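Local coordinates for ABC transporter, periplasmic substrate-binding protein (Vibrio cholerae O1 biovar eltor, PDB 1TWY) that probably serves as the periplasmic receptor that captures phosphate and delivers it to an ABC-type importer, at residues I69-K73 and K74-D78; V183-S186 and N187-K191. All coordinates share one frame; numbering follows the deposited sequence.

Contact 1 (I69-D78) closes helix 65-73 and contact 2 (V183-K191) opens helix 187-196, a worked pair of helix end and helix start. Their centres are 33 Å apart and their nearest atoms about 23 Å apart, on opposite sides of the centre of the chain, so the two do not touch. The first leads into strand 79-82, the parallel neighbour of strand 29-34; the second leaves strand 182-184, which pairs with 145-149. This separation is consistent with one contact in each lobe of a two-lobed periplasmic binding protein. The magnesium ion, at G164 and T166, has its residues outside both contacts.

Contact 1. Residues I69-K73 and K74-D78; sequences ISLLK and KGVAD
L71 and V76 meet across a Schellman motif, a classic way of ending an alpha-helix. G75, with positive phi and no side chain, turns the chain out of helix 65-73. G75 N donates to L72 O over 3.0 Å. V76 N reaches back to L71 O at 3.0 Å, nearly along the C=O axis. L71 O takes a second donor, A77 N at 3.0 Å, which stands well above the carbonyl plane, 61° out of it. One carbonyl of the last turn thus receives two consecutive amides.

K74, whose own N bonds to S70 O, folds its side chain back along the helix. With CG anti to the carbonyl carbon (chi1 -66°), CB and CG pass beside S70 O, and K74 CG is 3.2 Å from S70 O. Farther out the extended chain runs alongside the serine: CD approaches OG, K74 CE lies 3.4 Å from S70 OG and K74 NZ 3.5 Å from that same OG.

On the buried side, L72 sends CD1 to within 3.3 Å of A77 O, and its side chain also packs on A80 and L242 of the sheet. A77 and L71 both touch S33 of strand 29-34. The apolar pair bridging the motif crosses at about a right angle, with L71 CD2 tightly set against V76 CG2 at 3.5 Å.

Contact 2. Residues V183-S186 and N187-K191; sequences VVNS and NSMMK
S186 O collects two amides from the first turn of helix 187-196: M190 N at 2.9 Å, fairly straight at 159°, and M189 N through a weak bond of 3.3 Å. The same residue is the N-cap. S186 OG accepts from M189 N over 3.0 Å, so the amide of M189 is shared between the side chain and carbonyl of a single serine. The torsion accounts for the reach: S186 OG sits between the backbone N and the carbonyl carbon (chi1 73°), turned toward the start of the helix, where it also lies against M189 CB at 3.4 Å. A helix otherwise begins with amides that have no preceding carbonyls to bond to, and here the cap supplies an acceptor to one of them.

Next to the cap, two selenomethionines, M189 and M190, pack on V184, whose side chain leaves the backbone toward the helix. M189 is fully extended and crosses the valine obliquely, with CG 3.9 Å from V184 CB and its terminal CE beside CG1. M190 instead bends at its second and third torsions, which brings CE back to V184 CG2 at 3.7 Å, the two side chains meeting at about a right angle. N185 adds a different neighbour: its OD1 approaches M189 SE to 3.4 Å.

N187 has its ND2 hydrogen-bonded to S205 OG, beyond the cap. V184 pairs through its backbone with T148, and both V184 and M190 pack on V147 of strand 145-149, while M190 also touches I204. Helix 187-196 joins two parallel strands, 182-184 and 200-205, in a beta-alpha-beta crossover that straddles their common neighbour, strand 145-149.

Contact 1. Residues I69-K73 and K74-D78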
loop_
_atom_site.group_PDB
_atom_site.type_symbol
_atom_site.label_atom_id
_atom_site.label_comp_id
_atom_site.label_asym_id
_atom_site.label_seq_id
_atom_site.Cartn_x
_atom_site.Cartn_y
_atom_site.Cartn_z
ATOM N N ILE A 69 -12.148 -0.672 10.472
ATOM C CA ILE A 69 -12.381 -1.866 11.290
ATOM C C ILE A 69 -13.314 -1.481 12.436
ATOM O O ILE A 69 -14.278 -2.188 12.690
ATOM C CB ILE A 69 -11.091 -2.414 11.795
ATOM C CG1 ILE A 69 -10.232 -2.991 10.628
ATOM C CG2 ILE A 69 -11.350 -3.440 12.859
ATOM C CD1 ILE A 69 -8.794 -3.183 10.923
ATOM N N SER A 70 -13.022 -0.388 13.127
ATOM C CA SER A 70 -13.851 0.018 14.267
ATOM C C SER A 70 -15.282 0.309 13.878
ATOM O O SER A 70 -16.218 -0.113 14.572
ATOM C CB SER A 70 -13.256 1.266 14.893
ATOM O OG SER A 70 -14.064 1.680 16.018
ATOM N N LEU A 71 -15.475 1.039 12.779
ATOM C CA LEU A 71 -16.792 1.350 12.295
ATOM C C LEU A 71 -17.616 0.123 11.937
ATOM O O LEU A 71 -18.809 0.090 12.115
ATOM C CB LEU A 71 -16.719 2.364 11.143
ATOM C CG LEU A 71 -16.241 3.784 11.494
ATOM C CD1 LEU A 71 -15.885 4.587 10.160
ATOM C CD2 LEU A 71 -17.283 4.493 12.185
ATOM N N LEU A 72 -16.978 -0.850 11.319
ATOM C CA LEU A 72 -17.648 -2.130 11.015
ATOM C C LEU A 72 -18.003 -2.887 12.292
ATOM O O LEU A 72 -19.136 -3.412 12.365
ATOM C CB LEU A 72 -16.765 -3.007 10.139
ATOM C CG LEU A 72 -17.337 -4.352 9.751
ATOM C CD1 LEU A 72 -18.519 -4.279 8.903
ATOM C CD2 LEU A 72 -16.216 -5.201 9.076
ATOM N N LYS A 73 -17.088 -2.885 13.272
ATOM C CA LYS A 73 -17.328 -3.641 14.550
ATOM C C LYS A 73 -18.403 -2.958 15.376
ATOM O O LYS A 73 -19.182 -3.654 16.072
ATOM C CB LYS A 73 -16.098 -3.875 15.339
ATOM C CG LYS A 73 -15.167 -4.933 14.782
ATOM C CD LYS A 73 -13.985 -5.130 15.682
ATOM C CE LYS A 73 -13.007 -6.109 15.058
ATOM N NZ LYS A 73 -11.952 -6.483 16.055
ATOM N N LYS A 74 -18.597 -1.657 15.186
ATOM C CA LYS A 74 -19.677 -0.922 15.897
ATOM C C LYS A 74 -20.960 -1.001 15.104
ATOM O O LYS A 74 -22.000 -0.424 15.460
ATOM C CB LYS A 74 -19.278 0.577 16.065
ATOM C CG LYS A 74 -18.079 0.761 16.984
ATOM C CD LYS A 74 -17.530 2.235 17.047
ATOM C CE LYS A 74 -16.573 2.360 18.180
ATOM N NZ LYS A 74 -16.011 3.707 18.148
ATOM N N GLY A 75 -20.946 -1.654 13.960
ATOM C CA GLY A 75 -22.167 -1.789 13.219
ATOM C C GLY A 75 -22.653 -0.590 12.491
ATOM O O GLY A 75 -23.776 -0.543 12.009
ATOM N N VAL A 76 -21.753 0.397 12.310
ATOM C CA VAL A 76 -22.068 1.576 11.536
ATOM C C VAL A 76 -21.375 1.712 10.194
ATOM O O VAL A 76 -21.399 2.832 9.652
ATOM C CB VAL A 76 -21.745 2.872 12.437
ATOM C CG1 VAL A 76 -22.605 2.882 13.712
ATOM C CG2 VAL A 76 -20.300 2.934 12.887
ATOM N N ALA A 77 -20.583 0.701 9.787
ATOM C CA ALA A 77 -20.265 0.363 8.402
ATOM C C ALA A 77 -20.783 -1.048 8.069
ATOM O O ALA A 77 -20.810 -1.878 8.948
ATOM C CB ALA A 77 -18.718 0.381 8.183
ATOM N N ASP A 78 -21.166 -1.310 6.810
ATOM C CA ASP A 78 -21.526 -2.608 6.328
ATOM C C ASP A 78 -20.313 -3.426 5.902
ATOM O O ASP A 78 -20.320 -4.655 5.988
ATOM C CB ASP A 78 -22.452 -2.487 5.182
ATOM C CG ASP A 78 -23.722 -1.785 5.540
ATOM O OD1 ASP A 78 -24.502 -2.351 6.362
ATOM O OD2 ASP A 78 -24.009 -0.690 5.060
#

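Contact 2. Residues V183-S186 and N187-K191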
loop_
_atom_site.group_PDB
_atom_site.type_symbol
_atom_site.label_atom_id
_atom_site.label_comp_id
_atom_site.label_asym_id
_atom_site.label_seq_id
_atom_site.Cartn_x
_atom_site.Cartn_y
_atom_site.Cartn_z
ATOM N N VAL A 183 11.464 14.677 2.924
ATOM C CA VAL A 183 10.065 14.374 2.628
ATOM C C VAL A 183 9.659 15.044 1.326
ATOM O O VAL A 183 9.882 16.236 1.109
ATOM C CB VAL A 183 9.143 14.970 3.741
ATOM C CG1 VAL A 183 7.690 14.881 3.376
ATOM C CG2 VAL A 183 9.316 14.161 5.070
ATOM N N VAL A 184 8.986 14.250 0.520
ATOM C CA VAL A 184 8.245 14.712 -0.673
ATOM C C VAL A 184 6.793 14.274 -0.564
ATOM O O VAL A 184 6.438 13.440 0.251
ATOM C CB VAL A 184 8.868 14.193 -1.958
ATOM C CG1 VAL A 184 10.326 14.617 -2.096
ATOM C CG2 VAL A 184 8.797 12.684 -2.109
ATOM N N ASN A 185 5.928 14.875 -1.398
ATOM C CA ASN A 185 4.492 14.787 -1.189
ATOM C C ASN A 185 3.684 14.111 -2.322
ATOM O O ASN A 185 2.437 14.172 -2.274
ATOM C CB ASN A 185 3.911 16.140 -0.839
ATOM C CG ASN A 185 3.798 17.024 -1.972
ATOM O OD1 ASN A 185 4.426 16.805 -3.002
ATOM N ND2 ASN A 185 2.911 18.116 -1.825
ATOM N N SER A 186 4.365 13.384 -3.191
ATOM C CA SER A 186 3.713 12.567 -4.215
ATOM C C SER A 186 4.683 11.650 -4.857
ATOM O O SER A 186 5.935 11.866 -4.851
ATOM C CB SER A 186 3.130 13.574 -5.235
ATOM O OG SER A 186 4.134 14.202 -6.056
ATOM N N ASN A 187 4.180 10.625 -5.582
ATOM C CA ASN A 187 4.992 9.806 -6.429
ATOM C C ASN A 187 5.712 10.602 -7.459
ATOM O O ASN A 187 6.862 10.347 -7.800
ATOM C CB ASN A 187 4.159 8.717 -7.115
ATOM C CG ASN A 187 3.683 7.651 -6.170
ATOM O OD1 ASN A 187 4.471 7.100 -5.345
ATOM N ND2 ASN A 187 2.399 7.226 -6.400
ATOM N N SER A 188 5.006 11.618 -8.045
ATOM C CA SER A 188 5.595 12.384 -9.077
ATOM C C SER A 188 6.860 13.148 -8.619
ATOM O O SER A 188 7.867 13.188 -9.297
ATOM C CB SER A 188 4.520 13.354 -9.564
ATOM O OG SER A 188 3.727 12.717 -10.517
HETATM N N MSE A 189 6.700 13.690 -7.435
HETATM C CA MSE A 189 7.748 14.584 -6.875
HETATM C C MSE A 189 8.884 13.629 -6.426
HETATM O O MSE A 189 10.034 13.956 -6.545
HETATM C CB MSE A 189 7.263 15.450 -5.725
HETATM C CG MSE A 189 8.332 16.360 -5.195
HETATM SE SE MSE A 189 7.621 17.471 -3.788
HETATM C CE MSE A 189 9.204 18.247 -3.299
HETATM N N MSE A 190 8.574 12.445 -5.939
HETATM C CA MSE A 190 9.594 11.475 -5.604
HETATM C C MSE A 190 10.446 11.120 -6.804
HETATM O O MSE A 190 11.658 11.041 -6.710
HETATM C CB MSE A 190 8.960 10.222 -5.024
HETATM C CG MSE A 190 9.875 9.103 -4.739
HETATM SE SE MSE A 190 10.963 9.470 -3.144
HETATM C CE MSE A 190 9.929 9.163 -1.891
ATOM N N LYS A 191 9.804 10.749 -7.931
ATOM C CA LYS A 191 10.545 10.466 -9.107
ATOM C C LYS A 191 11.387 11.648 -9.601
ATOM O O LYS A 191 12.499 11.386 -9.924
ATOM C CB LYS A 191 9.648 9.997 -10.208
ATOM C CG LYS A 191 8.964 8.664 -9.909
ATOM C CD LYS A 191 8.028 8.129 -11.120
ATOM C CE LYS A 191 6.755 8.912 -11.196
ATOM N NZ LYS A 191 5.969 8.444 -12.474
#